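Local coordinates for protein-tyrosine-phosphatase (Chaetomium thermophilum var. thermophilum DSM 1495, PDB 5M43), which probably removes phosphate from tyrosine, serine and threonine side chains of proteins, this chain being the dual-specificity phosphatase domain of Yvh1, at residues 21-26 and 46-51; 38-43 and 52-57; 106-111 and 154-159; 114-119 and 161-166. One frame throughout, in Å; residues are numbered along the deposited sequence. Where two conformers were deposited one is given.

Interaction 1 (21-26 and 46-51)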
loop_
_atom_site.group_PDB
_atom_site.type_symbol
_atom_site.label_atom_id
_atom_site.label_comp_id
_atom_site.label_asym_id
_atom_site.label_seq_id
_atom_site.Cartn_x
_atom_site.Cartn_y
_atom_site.Cartn_z
ATOM N N ASN A 21 -4.646 2.596 14.649
ATOM C CA ASN A 21 -4.287 3.002 15.994
ATOM C C ASN A 21 -4.634 1.967 17.048
ATOM O O ASN A 21 -4.359 2.207 18.229
ATOM C CB ASN A 21 -4.996 4.301 16.375
ATOM C CG ASN A 21 -4.263 5.458 15.873
ATOM O OD1 ASN A 21 -3.078 5.379 15.549
ATOM N ND2 ASN A 21 -4.935 6.555 15.820
ATOM N N ARG A 22 -5.294 0.877 16.661
ATOM C CA ARG A 22 -5.777 -0.117 17.629
ATOM C C ARG A 22 -4.646 -1.132 17.902
ATOM O O ARG A 22 -4.339 -2.009 17.071
ATOM C CB ARG A 22 -7.021 -0.794 17.073
ATOM C CG ARG A 22 -8.102 -1.003 18.081
ATOM C CD ARG A 22 -9.458 -1.430 17.453
ATOM N NE ARG A 22 -10.250 -0.235 17.125
ATOM C CZ ARG A 22 -10.756 0.052 15.920
ATOM N NH1 ARG A 22 -10.593 -0.762 14.878
ATOM N NH2 ARG A 22 -11.453 1.170 15.757
ATOM N N ALA A 23 -4.022 -1.014 19.082
ATOM C CA ALA A 23 -2.960 -1.941 19.476
ATOM C C ALA A 23 -3.399 -3.393 19.337
ATOM O O ALA A 23 -2.612 -4.253 18.935
ATOM C CB ALA A 23 -2.534 -1.672 20.917
ATOM N N ARG A 24 -4.656 -3.673 19.662
ATOM C CA ARG A 24 -5.169 -5.038 19.602
ATOM C C ARG A 24 -5.075 -5.624 18.201
ATOM O O ARG A 24 -4.787 -6.813 18.035
ATOM C CB ARG A 24 -6.608 -5.035 20.090
ATOM C CG ARG A 24 -7.112 -6.420 20.374
ATOM C CD ARG A 24 -8.612 -6.387 20.691
ATOM N NE ARG A 24 -8.927 -5.713 21.930
ATOM C CZ ARG A 24 -8.918 -6.290 23.135
ATOM N NH1 ARG A 24 -8.552 -7.563 23.290
ATOM N NH2 ARG A 24 -9.273 -5.601 24.204
ATOM N N LEU A 25 -5.322 -4.812 17.172
ATOM C CA LEU A 25 -5.299 -5.315 15.806
ATOM C C LEU A 25 -3.874 -5.433 15.306
ATOM O O LEU A 25 -3.568 -6.333 14.530
ATOM C CB LEU A 25 -6.098 -4.380 14.869
ATOM C CG LEU A 25 -7.587 -4.188 15.247
ATOM C CD1 LEU A 25 -8.261 -3.433 14.104
ATOM C CD2 LEU A 25 -8.268 -5.527 15.484
ATOM N N ILE A 26 -3.014 -4.463 15.661
ATOM C CA ILE A 26 -1.597 -4.600 15.330
ATOM C C ILE A 26 -1.066 -5.919 15.882
ATOM O O ILE A 26 -0.349 -6.663 15.191
ATOM C CB ILE A 26 -0.852 -3.383 15.920
ATOM C CG1 ILE A 26 -1.378 -2.040 15.339
ATOM C CG2 ILE A 26 0.652 -3.599 15.879
ATOM C CD1 ILE A 26 -1.660 -1.982 13.880
ATOM N N ASN A 46 2.930 2.872 23.721
ATOM C CA ASN A 46 2.180 1.626 23.743
ATOM C C ASN A 46 3.087 0.523 23.222
ATOM O O ASN A 46 3.615 0.631 22.110
ATOM C CB ASN A 46 0.909 1.745 22.900
ATOM C CG ASN A 46 0.031 0.521 22.993
ATOM O OD1 ASN A 46 0.498 -0.622 22.880
ATOM N ND2 ASN A 46 -1.265 0.750 23.217
ATOM N N GLU A 47 3.245 -0.541 24.026
ATOM C CA GLU A 47 4.136 -1.652 23.688
ATOM C C GLU A 47 3.888 -2.180 22.286
ATOM O O GLU A 47 4.818 -2.625 21.612
ATOM C CB GLU A 47 3.974 -2.783 24.715
ATOM C CG GLU A 47 2.601 -3.505 24.667
ATOM C CD GLU A 47 2.553 -4.726 23.736
ATOM O OE1 GLU A 47 3.582 -5.068 23.116
ATOM O OE2 GLU A 47 1.468 -5.350 23.629
ATOM N N ALA A 48 2.641 -2.147 21.824
ATOM C CA ALA A 48 2.335 -2.683 20.502
ATOM C C ALA A 48 3.027 -1.889 19.410
ATOM O O ALA A 48 3.304 -2.419 18.322
ATOM C CB ALA A 48 0.822 -2.651 20.265
ATOM N N PHE A 49 3.272 -0.606 19.648
ATOM C CA PHE A 49 3.878 0.241 18.620
ATOM C C PHE A 49 5.337 0.565 18.871
ATOM O O PHE A 49 5.986 1.100 17.971
ATOM C CB PHE A 49 3.092 1.559 18.479
ATOM C CG PHE A 49 1.653 1.361 18.028
ATOM C CD1 PHE A 49 1.355 1.275 16.674
ATOM C CD2 PHE A 49 0.606 1.247 18.959
ATOM C CE1 PHE A 49 0.042 1.054 16.232
ATOM C CE2 PHE A 49 -0.709 1.035 18.530
ATOM C CZ PHE A 49 -1.009 0.964 17.163
ATOM N N ARG A 50 5.871 0.222 20.048
ATOM C CA ARG A 50 7.173 0.735 20.464
ATOM C C ARG A 50 8.270 0.397 19.461
ATOM O O ARG A 50 9.170 1.221 19.211
ATOM C CB ARG A 50 7.523 0.185 21.842
ATOM C CG ARG A 50 9.008 0.287 22.193
ATOM C CD ARG A 50 9.215 0.104 23.688
ATOM N NE ARG A 50 8.634 1.220 24.436
ATOM C CZ ARG A 50 9.227 2.404 24.598
ATOM N NH1 ARG A 50 10.424 2.635 24.068
ATOM N NH2 ARG A 50 8.624 3.366 25.287
ATOM N N HIS A 51 8.222 -0.792 18.862
ATOM C CA HIS A 51 9.288 -1.173 17.939
ATOM C C HIS A 51 8.833 -1.287 16.485
ATOM O O HIS A 51 9.566 -1.843 15.665
ATOM C CB HIS A 51 9.931 -2.486 18.403
ATOM C CG HIS A 51 10.552 -2.404 19.774
ATOM N ND1 HIS A 51 11.759 -1.779 20.016
ATOM C CD2 HIS A 51 10.113 -2.847 20.979
ATOM C CE1 HIS A 51 12.039 -1.849 21.305
ATOM N NE2 HIS A 51 11.055 -2.488 21.913
#
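A23 sets CB against A48 CB at 3.6 Å, where helix 23-29 meets the short, weakly bonded helix 47-50 of the dual-specificity phosphatase domain. The same A23 methyl also faces the amide of N46, and N46 ND2 lies 3.6 Å from A23 CB. Beside this, the F49 ring reaches over to segment 21-26. F49 CE2 comes to 3.8 Å from A23 CA, and F49 CZ to 3.7 Å from N21 O. I26 closes the far end, crossing F49 at about a right angle. Its CG1 branch is 3.5 Å from F49 CE1, while CG2 stands 3.8 Å from A48 O. No hydrogen bond joins the two segments, so packing holds them. Further out, F49 also rests on V42 and I26 on I31. E47 OE2 makes a salt bridge to K27 NZ, a second tie to helix 23-29. N46 is the N-cap of helix 47-50; its CG, anti to the backbone N (chi1 -175°), meets A23 CB. An alanine here would probably leave A48 N without its capping acceptor and open a gap beside A23 CB. In the cap, A48 N meets N46 OD1 at 2.8 Å, on a lone pair in the amide plane.

Interaction 2 (38-43 and 52-57)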
loop_
_atom_site.group_PDB
_atom_site.type_symbol
_atom_site.label_atom_id
_atom_site.label_comp_id
_atom_site.label_asym_id
_atom_site.label_seq_id
_atom_site.Cartn_x
_atom_site.Cartn_y
_atom_site.Cartn_z
ATOM N N ILE A 38 -0.646 9.193 4.959
ATOM C CA ILE A 38 -1.327 10.308 5.585
ATOM C C ILE A 38 -0.408 10.765 6.678
ATOM O O ILE A 38 0.393 10.015 7.120
ATOM C CB ILE A 38 -2.684 9.822 6.154
ATOM C CG1 ILE A 38 -3.483 10.962 6.763
ATOM C CG2 ILE A 38 -2.500 8.754 7.199
ATOM C CD1 ILE A 38 -4.881 10.530 7.081
ATOM N N ASP A 39 -0.514 12.012 7.090
ATOM C CA ASP A 39 0.289 12.409 8.217
ATOM C C ASP A 39 -0.177 11.623 9.426
ATOM O O ASP A 39 -1.376 11.582 9.708
ATOM C CB ASP A 39 0.131 13.914 8.467
ATOM C CG ASP A 39 1.004 14.401 9.603
ATOM O OD1 ASP A 39 0.466 15.135 10.494
ATOM O OD2 ASP A 39 2.219 14.111 9.577
ATOM N N HIS A 40 0.757 11.029 10.152
ATOM C CA HIS A 40 0.420 10.137 11.256
ATOM C C HIS A 40 1.640 9.998 12.143
ATOM O O HIS A 40 2.769 9.951 11.639
ATOM C CB HIS A 40 0.022 8.764 10.690
ATOM C CG HIS A 40 -0.555 7.817 11.705
ATOM N ND1 HIS A 40 -1.867 7.879 12.095
ATOM C CD2 HIS A 40 -0.018 6.754 12.357
ATOM C CE1 HIS A 40 -2.126 6.898 12.948
ATOM N NE2 HIS A 40 -1.018 6.212 13.139
ATOM N N THR A 41 1.397 9.856 13.445
ATOM C CA THR A 41 2.415 9.503 14.429
ATOM C C THR A 41 1.953 8.287 15.238
ATOM O O THR A 41 0.858 8.305 15.814
ATOM C CB THR A 41 2.680 10.685 15.382
ATOM O OG1 THR A 41 3.075 11.841 14.635
ATOM C CG2 THR A 41 3.794 10.345 16.364
ATOM N N VAL A 42 2.794 7.226 15.310
ATOM C CA VAL A 42 2.437 6.054 16.122
ATOM C C VAL A 42 2.730 6.338 17.596
ATOM O O VAL A 42 3.625 7.120 17.934
ATOM C CB VAL A 42 3.160 4.779 15.646
ATOM C CG1 VAL A 42 2.782 4.482 14.226
ATOM C CG2 VAL A 42 4.669 4.909 15.770
ATOM N N ASP A 43 1.954 5.700 18.478
ATOM C CA ASP A 43 2.062 5.861 19.936
ATOM C C ASP A 43 3.158 4.941 20.447
ATOM O O ASP A 43 2.929 3.765 20.733
ATOM C CB ASP A 43 0.737 5.565 20.614
ATOM C CG ASP A 43 0.788 5.776 22.128
ATOM O OD1 ASP A 43 1.823 6.237 22.651
ATOM O OD2 ASP A 43 -0.198 5.439 22.794
ATOM N N VAL A 52 7.644 -0.797 16.135
ATOM C CA VAL A 52 7.234 -0.906 14.740
ATOM C C VAL A 52 8.081 0.031 13.895
ATOM O O VAL A 52 8.552 1.079 14.358
ATOM C CB VAL A 52 5.729 -0.625 14.564
ATOM C CG1 VAL A 52 4.920 -1.569 15.476
ATOM C CG2 VAL A 52 5.431 0.832 14.828
ATOM N N LYS A 53 8.318 -0.382 12.653
ATOM C CA LYS A 53 9.031 0.427 11.666
ATOM C C LYS A 53 7.975 1.282 10.968
ATOM O O LYS A 53 7.023 0.738 10.402
ATOM C CB LYS A 53 9.778 -0.484 10.690
ATOM C CG LYS A 53 10.601 0.253 9.624
ATOM C CD LYS A 53 11.860 0.809 10.208
ATOM C CE LYS A 53 12.786 1.318 9.097
ATOM N NZ LYS A 53 13.871 2.199 9.662
ATOM N N HIS A 54 8.101 2.608 11.048
ATOM C CA HIS A 54 7.041 3.507 10.616
ATOM C C HIS A 54 7.525 4.505 9.568
ATOM O O HIS A 54 8.581 5.111 9.745
ATOM C CB HIS A 54 6.494 4.272 11.819
ATOM C CG HIS A 54 5.305 5.107 11.500
ATOM N ND1 HIS A 54 5.166 6.404 11.934
ATOM C CD2 HIS A 54 4.209 4.838 10.749
ATOM C CE1 HIS A 54 4.034 6.899 11.469
ATOM N NE2 HIS A 54 3.427 5.961 10.759
ATOM N N LEU A 55 6.739 4.694 8.504
ATOM C CA LEU A 55 6.945 5.773 7.545
ATOM C C LEU A 55 5.614 6.474 7.336
ATOM O O LEU A 55 4.611 5.802 7.068
ATOM C CB LEU A 55 7.484 5.239 6.210
ATOM C CG LEU A 55 7.584 6.264 5.067
ATOM C CD1 LEU A 55 8.604 7.332 5.443
ATOM C CD2 LEU A 55 8.016 5.596 3.724
ATOM N N SER A 56 5.593 7.797 7.494
ATOM C CA SER A 56 4.409 8.611 7.202
ATOM C C SER A 56 4.687 9.610 6.087
ATOM O O SER A 56 5.711 10.327 6.082
ATOM C CB SER A 56 3.883 9.335 8.457
ATOM O OG SER A 56 2.923 10.329 8.100
ATOM N N ILE A 57 3.761 9.672 5.143
ATOM C CA ILE A 57 3.805 10.620 4.045
ATOM C C ILE A 57 2.607 11.543 4.165
ATOM O O ILE A 57 1.462 11.073 4.209
ATOM C CB ILE A 57 3.792 9.882 2.704
ATOM C CG1 ILE A 57 5.098 9.087 2.562
ATOM C CG2 ILE A 57 3.688 10.875 1.524
ATOM C CD1 ILE A 57 5.015 8.080 1.438
HETATM O O HOH W 1 3.812 13.079 7.677
HETATM O O HOH W 2 5.525 7.926 14.269
#
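H54 and S56, on the edge strand 53-56 of the sheet, meet V42, H40 and I38 of the loop that follows strand 33-36. V42 supplies the apolar contacts. Its CG1 sits over the centre of the H54 ring, 3.6 Å from the centroid and 3° off the normal, a CH-pi contact. V42 CG2 reaches on to V52 CG2 at 4.3 Å. The second ring, H40, lies oblique to H54, the planes 72° apart. H40 O lies at the edge of the H54 ring, 3.3 Å from H54 CE1. Among the direct polar contacts, S56 OG, anti to its backbone N (chi1 168°), is turned to the loop and donates to I38 O at 2.7 Å. Water adds two bridges. One water donates to both D39 OD2 and S56 OG. Another accepts from V42 N at 3.0 Å and bonds H54 ND1 at 2.8 Å. H54 NE2 is bonded to S36 OG of the neighbouring strand. An alanine in place of H54 would probably leave V42 CG1 without its ring and take the imidazole partner from S36 OG and from the water on V42 N. The loop is thus tied to the edge strand by side chains and water, with no backbone ladder between them.

Interaction 3 (106-111 and 154-159). With NO3 (nitrate ion), chain B.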
loop_
_atom_site.group_PDB
_atom_site.type_symbol
_atom_site.label_atom_id
_atom_site.label_comp_id
_atom_site.label_asym_id
_atom_site.label_seq_id
_atom_site.Cartn_x
_atom_site.Cartn_y
_atom_site.Cartn_z
ATOM N N GLY A 106 -8.888 3.954 4.616
ATOM C CA GLY A 106 -8.543 2.715 3.959
ATOM C C GLY A 106 -9.250 2.529 2.637
ATOM O O GLY A 106 -9.573 1.390 2.261
ATOM N N LYS A 107 -9.439 3.623 1.887
ATOM C CA LYS A 107 -10.198 3.637 0.645
ATOM C C LYS A 107 -9.356 4.116 -0.526
ATOM O O LYS A 107 -9.367 3.486 -1.586
ATOM C CB LYS A 107 -11.454 4.552 0.745
ATOM C CG LYS A 107 -12.160 4.726 -0.570
ATOM C CD LYS A 107 -13.368 5.642 -0.351
ATOM C CE LYS A 107 -14.071 5.875 -1.649
ATOM N NZ LYS A 107 -15.170 6.969 -1.470
ATOM N N SER A 108 -8.663 5.247 -0.374
ATOM C CA SER A 108 -8.077 5.935 -1.525
ATOM C C SER A 108 -6.557 6.051 -1.403
ATOM O O SER A 108 -5.816 5.484 -2.224
ATOM C CB SER A 108 -8.762 7.302 -1.661
ATOM O OG SER A 108 -8.186 8.000 -2.782
ATOM N N ARG A 109 -6.054 6.738 -0.382
ATOM C CA ARG A 109 -4.600 6.936 -0.277
ATOM C C ARG A 109 -3.856 5.589 -0.086
ATOM O O ARG A 109 -2.921 5.279 -0.826
ATOM C CB ARG A 109 -4.279 7.882 0.865
ATOM C CG ARG A 109 -4.509 9.368 0.460
ATOM C CD ARG A 109 -4.419 10.204 1.674
ATOM N NE ARG A 109 -5.671 10.091 2.455
ATOM C CZ ARG A 109 -5.987 10.933 3.435
ATOM N NH1 ARG A 109 -5.155 11.929 3.751
ATOM N NH2 ARG A 109 -7.172 10.798 4.101
ATOM N N SER A 110 -4.232 4.809 0.933
ATOM C CA SER A 110 -3.514 3.570 1.220
ATOM C C SER A 110 -3.681 2.566 0.078
ATOM O O SER A 110 -2.762 1.806 -0.227
ATOM C CB SER A 110 -4.006 2.922 2.555
ATOM O OG SER A 110 -5.405 2.816 2.487
ATOM N N VAL A 111 -4.879 2.529 -0.518
ATOM C CA VAL A 111 -5.153 1.591 -1.593
ATOM C C VAL A 111 -4.281 1.926 -2.791
ATOM O O VAL A 111 -3.831 1.028 -3.511
ATOM C CB VAL A 111 -6.660 1.628 -1.935
ATOM C CG1 VAL A 111 -7.031 0.859 -3.205
ATOM C CG2 VAL A 111 -7.454 0.992 -0.774
ATOM N N GLY A 154 -11.153 2.373 -3.371
ATOM C CA GLY A 154 -11.544 3.224 -4.459
ATOM C C GLY A 154 -10.733 4.497 -4.468
ATOM O O GLY A 154 -11.183 5.533 -3.981
ATOM N N PRO A 155 -9.560 4.476 -5.108
ATOM C CA PRO A 155 -8.774 5.719 -5.198
ATOM C C PRO A 155 -9.498 6.803 -5.963
ATOM O O PRO A 155 -10.246 6.564 -6.933
ATOM C CB PRO A 155 -7.485 5.311 -5.948
ATOM C CG PRO A 155 -7.405 3.723 -5.710
ATOM C CD PRO A 155 -8.876 3.327 -5.724
ATOM N N ASN A 156 -9.209 8.024 -5.560
ATOM C CA ASN A 156 -9.817 9.161 -6.236
ATOM C C ASN A 156 -9.303 9.234 -7.688
ATOM O O ASN A 156 -8.317 8.595 -8.040
ATOM C CB ASN A 156 -9.567 10.445 -5.418
ATOM C CG ASN A 156 -8.173 11.043 -5.572
ATOM O OD1 ASN A 156 -7.675 11.251 -6.676
ATOM N ND2 ASN A 156 -7.555 11.372 -4.452
ATOM N N ASP A 157 -10.005 10.019 -8.535
ATOM C CA ASP A 157 -9.762 10.022 -9.987
ATOM C C ASP A 157 -8.333 10.430 -10.332
ATOM O O ASP A 157 -7.740 9.889 -11.270
ATOM C CB ASP A 157 -10.701 11.002 -10.723
ATOM C CG ASP A 157 -12.153 10.560 -10.787
ATOM O OD1 ASP A 157 -12.466 9.519 -10.235
ATOM O OD2 ASP A 157 -13.006 11.329 -11.346
ATOM N N GLY A 158 -7.753 11.346 -9.559
ATOM C CA GLY A 158 -6.379 11.776 -9.813
ATOM C C GLY A 158 -5.376 10.681 -9.468
ATOM O O GLY A 158 -4.369 10.493 -10.185
ATOM N N PHE A 159 -5.586 10.012 -8.343
ATOM C CA PHE A 159 -4.745 8.876 -8.020
ATOM C C PHE A 159 -4.847 7.788 -9.077
ATOM O O PHE A 159 -3.840 7.131 -9.391
ATOM C CB PHE A 159 -5.140 8.317 -6.649
ATOM C CG PHE A 159 -4.817 9.229 -5.495
ATOM C CD1 PHE A 159 -4.008 10.360 -5.680
ATOM C CD2 PHE A 159 -5.266 8.921 -4.219
ATOM C CE1 PHE A 159 -3.723 11.214 -4.618
ATOM C CE2 PHE A 159 -4.995 9.730 -3.145
ATOM C CZ PHE A 159 -4.237 10.885 -3.316
HETATM N N NO3 B . -8.518 7.813 2.330
HETATM O O1 NO3 B . -9.202 6.796 2.031
HETATM O O2 NO3 B . -8.551 8.280 3.497
HETATM O O3 NO3 B . -7.674 8.242 1.494
#
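S108 OG accepts from N156 N at 3.0 Å and is also hydrogen-bonded to D61 OD1. D61 OD1 binds N156 ND2 as well, so one carboxylate oxygen links both segments. A second bond, G154 N to K107 O at 2.8 Å, is nearly straight (168°). The extended K107 chain runs past G154, its CG and CE close to G154 O. Residues 106-109 close the HCX5R phosphate-binding loop of cysteine-dependent phosphatases, which starts at H102 and C103; helix 109-121 follows. A nitrate ion, probably from the crystallisation liquor, lies where such loops bind phosphate. S108 N gives a 2.9 Å bond to nitrate O1, which K107 N also reaches. R109 bends at chi3 (-78°), bringing NE to 2.9 Å from nitrate O3; R109 N binds the same oxygen. R109 NH2 takes nitrate O2 at 2.9 Å. The aliphatic part of R109 lies at the edge of the F159 ring, with CG 3.7 Å from F159 CE2. N156 ND2 sits 3.2 Å above the centre of that ring. N156 is also the N-cap of helix 157-168, its OD1 accepting from F159 N. V111 CG1 packs on P155 CG at 3.8 Å.

Interaction 4 (114-119 and 161-166)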
loop_
_atom_site.group_PDB
_atom_site.type_symbol
_atom_site.label_atom_id
_atom_site.label_comp_id
_atom_site.label_asym_id
_atom_site.label_seq_id
_atom_site.Cartn_x
_atom_site.Cartn_y
_atom_site.Cartn_z
ATOM N N ILE A 114 -0.939 0.468 -2.182
ATOM C CA ILE A 114 -0.919 -0.995 -2.336
ATOM C C ILE A 114 -0.967 -1.360 -3.800
ATOM O O ILE A 114 -0.252 -2.252 -4.242
ATOM C CB ILE A 114 -2.086 -1.611 -1.562
ATOM C CG1 ILE A 114 -1.690 -1.517 -0.084
ATOM C CG2 ILE A 114 -2.379 -3.066 -2.094
ATOM C CD1 ILE A 114 -2.641 -2.124 0.835
ATOM N N ILE A 115 -1.828 -0.684 -4.577
ATOM C CA ILE A 115 -1.896 -0.977 -5.998
ATOM C C ILE A 115 -0.535 -0.723 -6.652
ATOM O O ILE A 115 -0.098 -1.490 -7.514
ATOM C CB ILE A 115 -3.024 -0.171 -6.657
ATOM C CG1 ILE A 115 -4.390 -0.718 -6.178
ATOM C CG2 ILE A 115 -2.863 -0.181 -8.195
ATOM C CD1 ILE A 115 -5.479 0.212 -6.736
ATOM N N ALA A 116 0.136 0.390 -6.289
ATOM C CA ALA A 116 1.449 0.649 -6.881
ATOM C C ALA A 116 2.414 -0.500 -6.625
ATOM O O ALA A 116 3.200 -0.864 -7.508
ATOM C CB ALA A 116 2.035 1.943 -6.313
ATOM N N TYR A 117 2.377 -1.049 -5.408
ATOM C CA TYR A 117 3.227 -2.187 -5.087
ATOM C C TYR A 117 2.808 -3.413 -5.889
ATOM O O TYR A 117 3.670 -4.118 -6.449
ATOM C CB TYR A 117 3.148 -2.420 -3.579
ATOM C CG TYR A 117 3.687 -3.795 -3.190
ATOM C CD1 TYR A 117 5.019 -4.022 -3.029
ATOM C CD2 TYR A 117 2.802 -4.846 -2.981
ATOM C CE1 TYR A 117 5.488 -5.308 -2.692
ATOM C CE2 TYR A 117 3.224 -6.120 -2.609
ATOM C CZ TYR A 117 4.583 -6.333 -2.414
ATOM O OH TYR A 117 5.059 -7.598 -2.110
ATOM N N LEU A 118 1.483 -3.679 -5.974
ATOM C CA LEU A 118 1.030 -4.878 -6.690
ATOM C C LEU A 118 1.384 -4.814 -8.177
ATOM O O LEU A 118 1.765 -5.826 -8.786
ATOM C CB LEU A 118 -0.484 -5.076 -6.542
ATOM C CG LEU A 118 -1.032 -5.357 -5.140
ATOM C CD1 LEU A 118 -2.574 -5.378 -5.216
ATOM C CD2 LEU A 118 -0.501 -6.774 -4.744
ATOM N N LEU A 119 1.224 -3.636 -8.806
ATOM C CA LEU A 119 1.590 -3.484 -10.215
ATOM C C LEU A 119 3.087 -3.678 -10.431
ATOM O O LEU A 119 3.528 -4.231 -11.449
ATOM C CB LEU A 119 1.205 -2.067 -10.707
ATOM C CG LEU A 119 -0.316 -1.862 -10.718
ATOM C CD1 LEU A 119 -0.551 -0.347 -11.053
ATOM C CD2 LEU A 119 -0.970 -2.738 -11.765
ATOM N N ARG A 161 -5.419 8.189 -12.265
ATOM C CA ARG A 161 -4.596 8.661 -13.385
ATOM C C ARG A 161 -3.113 8.462 -13.099
ATOM O O ARG A 161 -2.346 8.082 -13.996
ATOM C CB ARG A 161 -4.866 10.150 -13.698
ATOM C CG ARG A 161 -6.259 10.340 -14.231
ATOM C CD ARG A 161 -6.556 11.807 -14.679
ATOM N NE ARG A 161 -6.338 12.852 -13.667
ATOM C CZ ARG A 161 -7.332 13.399 -12.938
ATOM N NH1 ARG A 161 -7.081 14.387 -12.064
ATOM N NH2 ARG A 161 -8.585 12.950 -13.056
ATOM N N GLN A 162 -2.671 8.769 -11.878
ATOM C CA GLN A 162 -1.247 8.648 -11.561
ATOM C C GLN A 162 -0.805 7.204 -11.525
ATOM O O GLN A 162 0.345 6.923 -11.814
ATOM C CB GLN A 162 -0.942 9.343 -10.230
ATOM C CG GLN A 162 -1.235 10.867 -10.330
ATOM C CD GLN A 162 -1.115 11.636 -9.050
ATOM O OE1 GLN A 162 -2.078 12.319 -8.636
ATOM N NE2 GLN A 162 0.060 11.682 -8.500
ATOM N N LEU A 163 -1.685 6.297 -11.098
ATOM C CA LEU A 163 -1.336 4.872 -11.174
ATOM C C LEU A 163 -1.171 4.417 -12.612
ATOM O O LEU A 163 -0.338 3.546 -12.903
ATOM C CB LEU A 163 -2.414 4.026 -10.482
ATOM C CG LEU A 163 -2.359 4.160 -8.963
ATOM C CD1 LEU A 163 -3.653 3.518 -8.389
ATOM C CD2 LEU A 163 -1.124 3.476 -8.357
ATOM N N GLU A 164 -1.961 4.985 -13.534
ATOM C CA GLU A 164 -1.755 4.672 -14.944
ATOM C C GLU A 164 -0.413 5.209 -15.401
ATOM O O GLU A 164 0.320 4.518 -16.129
ATOM C CB GLU A 164 -2.893 5.243 -15.809
ATOM C CG GLU A 164 -4.253 4.537 -15.607
ATOM C CD GLU A 164 -5.418 5.336 -16.211
ATOM O OE1 GLU A 164 -6.573 5.026 -15.850
ATOM O OE2 GLU A 164 -5.167 6.267 -16.990
ATOM N N MET A 165 -0.048 6.417 -14.944
ATOM C CA MET A 165 1.307 6.922 -15.245
ATOM C C MET A 165 2.381 5.987 -14.702
ATOM O O MET A 165 3.356 5.676 -15.394
ATOM C CB MET A 165 1.517 8.316 -14.635
ATOM C CG MET A 165 0.422 9.272 -14.900
ATOM S SD MET A 165 0.849 10.958 -14.408
ATOM C CE MET A 165 0.614 11.253 -12.754
ATOM N N TRP A 166 2.225 5.563 -13.450
ATOM C CA TRP A 166 3.167 4.617 -12.819
ATOM C C TRP A 166 3.389 3.371 -13.679
ATOM O O TRP A 166 4.539 2.996 -13.993
ATOM C CB TRP A 166 2.578 4.270 -11.453
ATOM C CG TRP A 166 3.358 3.249 -10.624
ATOM C CD1 TRP A 166 2.906 2.033 -10.165
ATOM C CD2 TRP A 166 4.698 3.405 -10.131
ATOM N NE1 TRP A 166 3.902 1.418 -9.436
ATOM C CE2 TRP A 166 4.988 2.241 -9.364
ATOM C CE3 TRP A 166 5.660 4.431 -10.232
ATOM C CZ2 TRP A 166 6.192 2.060 -8.722
ATOM C CZ3 TRP A 166 6.857 4.259 -9.591
ATOM C CH2 TRP A 166 7.113 3.065 -8.837
#
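Helix segments 114-119 and 161-166 run nearly parallel, their axes 10.4 Å apart at a crossing angle of -21°, with A116 and L163 nearest at the CA atoms. L163 fills the space between them. Its CD1 lies 3.8 Å from I115 CG2, and the two side chains cross at about a right angle. Its other branch turns to the neighbouring residue, with L163 CD2 3.9 Å from A116 N. One leucine therefore covers both a side chain and the backbone of the opposing helix. One turn further on, W166 holds its indole against A116. W166 CG is anti to the backbone N (chi1 178°), which carries the ring base toward helix 109-121. W166 NE1 donates to A116 O at 3.1 Å, with an N-H...O angle of 153°. The donor comes in from beside the carbonyl, and the oxygen stays near the indole plane. This gives the buried indole N-H an acceptor in the core. The small A116 side chain lets the ring come close, with CB 3.7 Å from W166 NE1. L119 CD1 meets the edge of the same indole, 4.3 Å from W166 CD1. L71 of helix 71-83 touches both A116 and W166, and A142 of helix 135-147 touches I115. On another face, I114 rests on V14 of strand 12-15. Helix 109-121 thus lies between the sheet and other helices. Such packing of the helix that follows the phosphate-binding loop is typical of the cysteine-dependent protein phosphatase fold, a central sheet flanked by helices.

How the interactions relate
Interactions 1 and 2 share the same end of the domain, their centres 12 Å apart. Their segments alternate along the chain, helix 47-50 running on to strand 53-56, and they touch where F49 CB lies 3.2 Å from D43 O. Interactions 3 and 4 both join helix 109-121 to helix 157-168, at their beginnings and further along. P155 CG of interaction 3 touches I115 CD1 of interaction 4 at 4.1 Å. The phosphate-binding loop with its nitrate belongs to interaction 3. Interaction 2 reaches this site through I38, whose CG1 is 3.6 Å from R109 NH1. Interactions 1 and 4 are farthest apart, about 29 Å between centres, on opposite sides of the chain's centre.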